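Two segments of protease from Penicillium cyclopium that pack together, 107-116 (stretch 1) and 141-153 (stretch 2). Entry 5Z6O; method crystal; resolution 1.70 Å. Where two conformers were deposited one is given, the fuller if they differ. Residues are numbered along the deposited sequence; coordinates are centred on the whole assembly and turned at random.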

# COMPACT_ATOMS: atom_id res chain seq x y z
N THR A 107 0.12 -16.58 11.66
CA THR A 107 -1.26 -17.00 11.88
C THR A 107 -2.18 -15.79 11.88
O THR A 107 -1.75 -14.66 12.09
N ASN A 108 -3.47 -16.05 11.65
CA ASN A 108 -4.45 -14.97 11.68
C ASN A 108 -4.44 -14.25 13.02
O ASN A 108 -4.59 -13.03 13.07
N SER A 109 -4.28 -14.97 14.13
CA SER A 109 -4.36 -14.25 15.39
C SER A 109 -3.18 -13.27 15.56
O SER A 109 -3.37 -12.17 16.09
N GLN A 110 -1.98 -13.63 15.06
CA GLN A 110 -0.83 -12.71 15.15
C GLN A 110 -1.07 -11.46 14.30
O GLN A 110 -0.68 -10.34 14.69
N VAL A 111 -1.63 -11.65 13.10
CA VAL A 111 -1.94 -10.51 12.24
C VAL A 111 -2.96 -9.60 12.91
O VAL A 111 -2.81 -8.36 12.93
N ILE A 112 -4.03 -10.19 13.45
CA ILE A 112 -5.07 -9.37 14.05
C ILE A 112 -4.53 -8.62 15.25
O ILE A 112 -4.88 -7.45 15.47
N ALA A 113 -3.66 -9.26 16.04
CA ALA A 113 -3.02 -8.58 17.17
C ALA A 113 -2.22 -7.36 16.71
O ALA A 113 -2.24 -6.31 17.37
N GLY A 114 -1.55 -7.46 15.56
CA GLY A 114 -0.83 -6.29 15.05
C GLY A 114 -1.76 -5.18 14.59
O GLY A 114 -1.51 -3.99 14.82
N MET A 115 -2.87 -5.56 13.94
CA MET A 115 -3.87 -4.57 13.52
C MET A 115 -4.44 -3.83 14.72
O MET A 115 -4.60 -2.59 14.69
N ASP A 116 -4.78 -4.59 15.77
CA ASP A 116 -5.31 -4.01 16.99
C ASP A 116 -4.31 -3.05 17.63
O ASP A 116 -4.69 -1.95 18.09
N TYR A 141 -10.60 -17.19 3.13
CA TYR A 141 -11.68 -16.44 3.74
C TYR A 141 -11.72 -16.67 5.24
O TYR A 141 -11.60 -17.81 5.72
N SER A 142 -11.90 -15.59 5.99
CA SER A 142 -12.00 -15.66 7.45
C SER A 142 -12.91 -14.54 7.92
O SER A 142 -12.59 -13.36 7.71
N ARG A 143 -14.05 -14.88 8.54
CA ARG A 143 -14.92 -13.85 9.09
C ARG A 143 -14.17 -13.01 10.12
O ARG A 143 -14.32 -11.78 10.15
N ALA A 144 -13.34 -13.63 10.94
CA ALA A 144 -12.63 -12.89 11.98
C ALA A 144 -11.66 -11.88 11.37
O ALA A 144 -11.55 -10.74 11.83
N MET A 145 -10.93 -12.29 10.34
CA MET A 145 -10.04 -11.34 9.67
C MET A 145 -10.83 -10.20 9.01
O MET A 145 -10.42 -9.03 9.08
N ASN A 146 -11.97 -10.51 8.37
CA ASN A 146 -12.78 -9.45 7.78
C ASN A 146 -13.33 -8.50 8.83
O ASN A 146 -13.37 -7.29 8.61
N ASP A 147 -13.77 -9.03 9.99
CA ASP A 147 -14.23 -8.15 11.08
C ASP A 147 -13.12 -7.24 11.56
O ASP A 147 -13.36 -6.06 11.87
N ALA A 148 -11.92 -7.79 11.73
CA ALA A 148 -10.80 -6.98 12.21
C ALA A 148 -10.49 -5.86 11.22
O ALA A 148 -10.24 -4.71 11.63
N ALA A 149 -10.48 -6.18 9.93
CA ALA A 149 -10.23 -5.15 8.91
C ALA A 149 -11.30 -4.06 8.92
O ALA A 149 -10.99 -2.85 8.83
N ALA A 150 -12.57 -4.48 9.00
CA ALA A 150 -13.64 -3.49 9.05
C ALA A 150 -13.50 -2.61 10.28
O ALA A 150 -13.79 -1.42 10.23
N ASN A 151 -13.07 -3.18 11.40
CA ASN A 151 -12.88 -2.38 12.60
C ASN A 151 -11.76 -1.35 12.42
O ASN A 151 -11.84 -0.24 12.97
N VAL A 152 -10.68 -1.72 11.72
CA VAL A 152 -9.63 -0.73 11.45
C VAL A 152 -10.24 0.50 10.78
O VAL A 152 -9.96 1.65 11.17
N VAL A 153 -11.03 0.27 9.73
CA VAL A 153 -11.56 1.40 8.97
C VAL A 153 -12.56 2.19 9.82
O VAL A 153 -12.55 3.43 9.83

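Two helices, 108-116 and 143-153, run nearly parallel, their N-to-C directions only 10° apart and their axes 10.2 Å apart at closest approach. The contact is built round two methionines, Met 145 and Met 115, each a knob in a hole of the opposite helix.

Met 145 starts sideways at its CA-to-CB bond, but its t, p, p rotamer brings the end of the chain across, among Asn 108, Val 111, Ile 112 and Met 115. Its CE lies 4.0 Å from Val 111 CG1, 4.0 Å from Ile 112 CG1 and 3.8 Å from Asn 108 CG. Met 115 already points toward its partner helix; with chi angles m, t, p it sets CE over the backbone, 3.6 Å from Ala 149 N, and 3.7 Å from Val 152 CG2, with Ala 148 and Met 145 also lining the pocket. The two knobs also meet, Met 115 SD lying 4.1 Å from Met 145 SD, so each methionine forms part of the hole that holds the other.

Ile 112, in the m, t rotamer, forms part of the hole for Met 145 and also reaches Ala 144 and Ala 148. Its CD1 lies 4.0 Å from Ala 144 O, and its CG2 rests 4.0 Å from Ala 148 CB, where the CA atoms of Ile 112 and Ala 148 are 6.5 Å apart. At Ala 148 the side chain is a single methyl, while Ile 112 and Met 115 reach in from the facing helix.

Polar groups lie at the N-terminal end and farther along the contact. Ser 142 caps its helix by accepting from Met 145 N, with OG 3.2 Å from that nitrogen; Asn 108 ND2 stands 3.5 Å from the same Ser 142 OG. Farther along, one water bridges the helices, donating to Asp 116 OD1 (2.9 Å from the water O) and Ala 148 O (3.0 Å from it) while accepting from Asn 151 ND2.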

# COMPACT_ATOMS: atom_id res chain seq x y z
CB THR A 107 -1.40 -17.72 13.21
OG1 THR A 107 -1.23 -16.76 14.25
CG2 THR A 107 -0.33 -18.78 13.32
CB ASN A 108 -5.85 -15.50 11.39
CG ASN A 108 -6.10 -15.65 9.91
OD1 ASN A 108 -5.17 -15.56 9.10
ND2 ASN A 108 -7.34 -15.88 9.54
CB SER A 109 -4.46 -15.21 16.57
OG SER A 109 -3.23 -15.86 16.73
CB GLN A 110 0.47 -13.34 14.63
CG GLN A 110 0.90 -14.64 15.21
CD GLN A 110 2.19 -15.16 14.59
OE1 GLN A 110 2.61 -14.74 13.48
NE2 GLN A 110 2.86 -16.05 15.31
CB VAL A 111 -2.46 -10.99 10.88
CG1 VAL A 111 -2.92 -9.80 10.02
CG2 VAL A 111 -1.39 -11.78 10.16
CB ILE A 112 -6.29 -10.25 14.42
CG1 ILE A 112 -6.93 -10.77 13.13
CG2 ILE A 112 -7.31 -9.46 15.27
CD1 ILE A 112 -8.00 -11.77 13.33
CB ALA A 113 -2.11 -9.56 17.93
CB MET A 115 -4.99 -5.25 12.74
CG MET A 115 -4.49 -5.96 11.50
SD MET A 115 -5.71 -7.05 10.76
CE MET A 115 -6.90 -5.84 10.25
CB ASP A 116 -5.68 -5.12 17.98
CG ASP A 116 -6.99 -5.82 17.64
OD1 ASP A 116 -7.71 -5.43 16.68
OD2 ASP A 116 -7.30 -6.80 18.35
CB TYR A 141 -13.01 -16.86 3.13
CG TYR A 141 -14.13 -16.15 3.80
CD1 TYR A 141 -14.48 -14.88 3.42
CD2 TYR A 141 -14.82 -16.73 4.87
CE1 TYR A 141 -15.52 -14.21 4.05
CE2 TYR A 141 -15.84 -16.05 5.52
CZ TYR A 141 -16.18 -14.80 5.09
OH TYR A 141 -17.19 -14.08 5.69
CB SER A 142 -10.62 -15.55 8.09
OG SER A 142 -10.75 -15.34 9.49
CB ARG A 143 -16.20 -14.48 9.71
CG ARG A 143 -17.10 -13.49 10.45
CD ARG A 143 -17.70 -12.46 9.50
NE ARG A 143 -18.46 -11.47 10.26
CZ ARG A 143 -19.76 -11.58 10.53
NH1 ARG A 143 -20.36 -10.64 11.24
NH2 ARG A 143 -20.46 -12.66 10.14
CB ALA A 144 -11.86 -13.85 12.88
CB MET A 145 -9.17 -12.10 8.67
CG MET A 145 -8.31 -11.20 7.78
SD MET A 145 -7.05 -10.44 8.83
CE MET A 145 -6.21 -11.90 9.36
CB ASN A 146 -13.92 -10.04 6.97
CG ASN A 146 -13.48 -10.51 5.60
OD1 ASN A 146 -12.29 -10.62 5.32
ND2 ASN A 146 -14.44 -10.74 4.73
CB ASP A 147 -14.71 -8.96 12.28
CG ASP A 147 -16.01 -9.70 12.01
OD1 ASP A 147 -16.70 -9.37 11.03
OD2 ASP A 147 -16.29 -10.63 12.81
CB ALA A 148 -9.57 -7.86 12.41
CB ALA A 149 -10.15 -5.79 7.53
CB ALA A 150 -15.02 -4.16 9.04
CB ASN A 151 -12.58 -3.29 13.79
CG ASN A 151 -12.42 -2.52 15.07
OD1 ASN A 151 -13.38 -1.90 15.54
ND2 ASN A 151 -11.21 -2.51 15.62
CB VAL A 152 -8.52 -1.34 10.57
CG1 VAL A 152 -7.49 -0.27 10.08
CG2 VAL A 152 -7.81 -2.42 11.33
CB VAL A 153 -12.20 0.90 7.67
CG1 VAL A 153 -12.86 2.06 6.89
CG2 VAL A 153 -11.15 0.25 6.79
O HOH W 1 -9.00 -4.23 14.32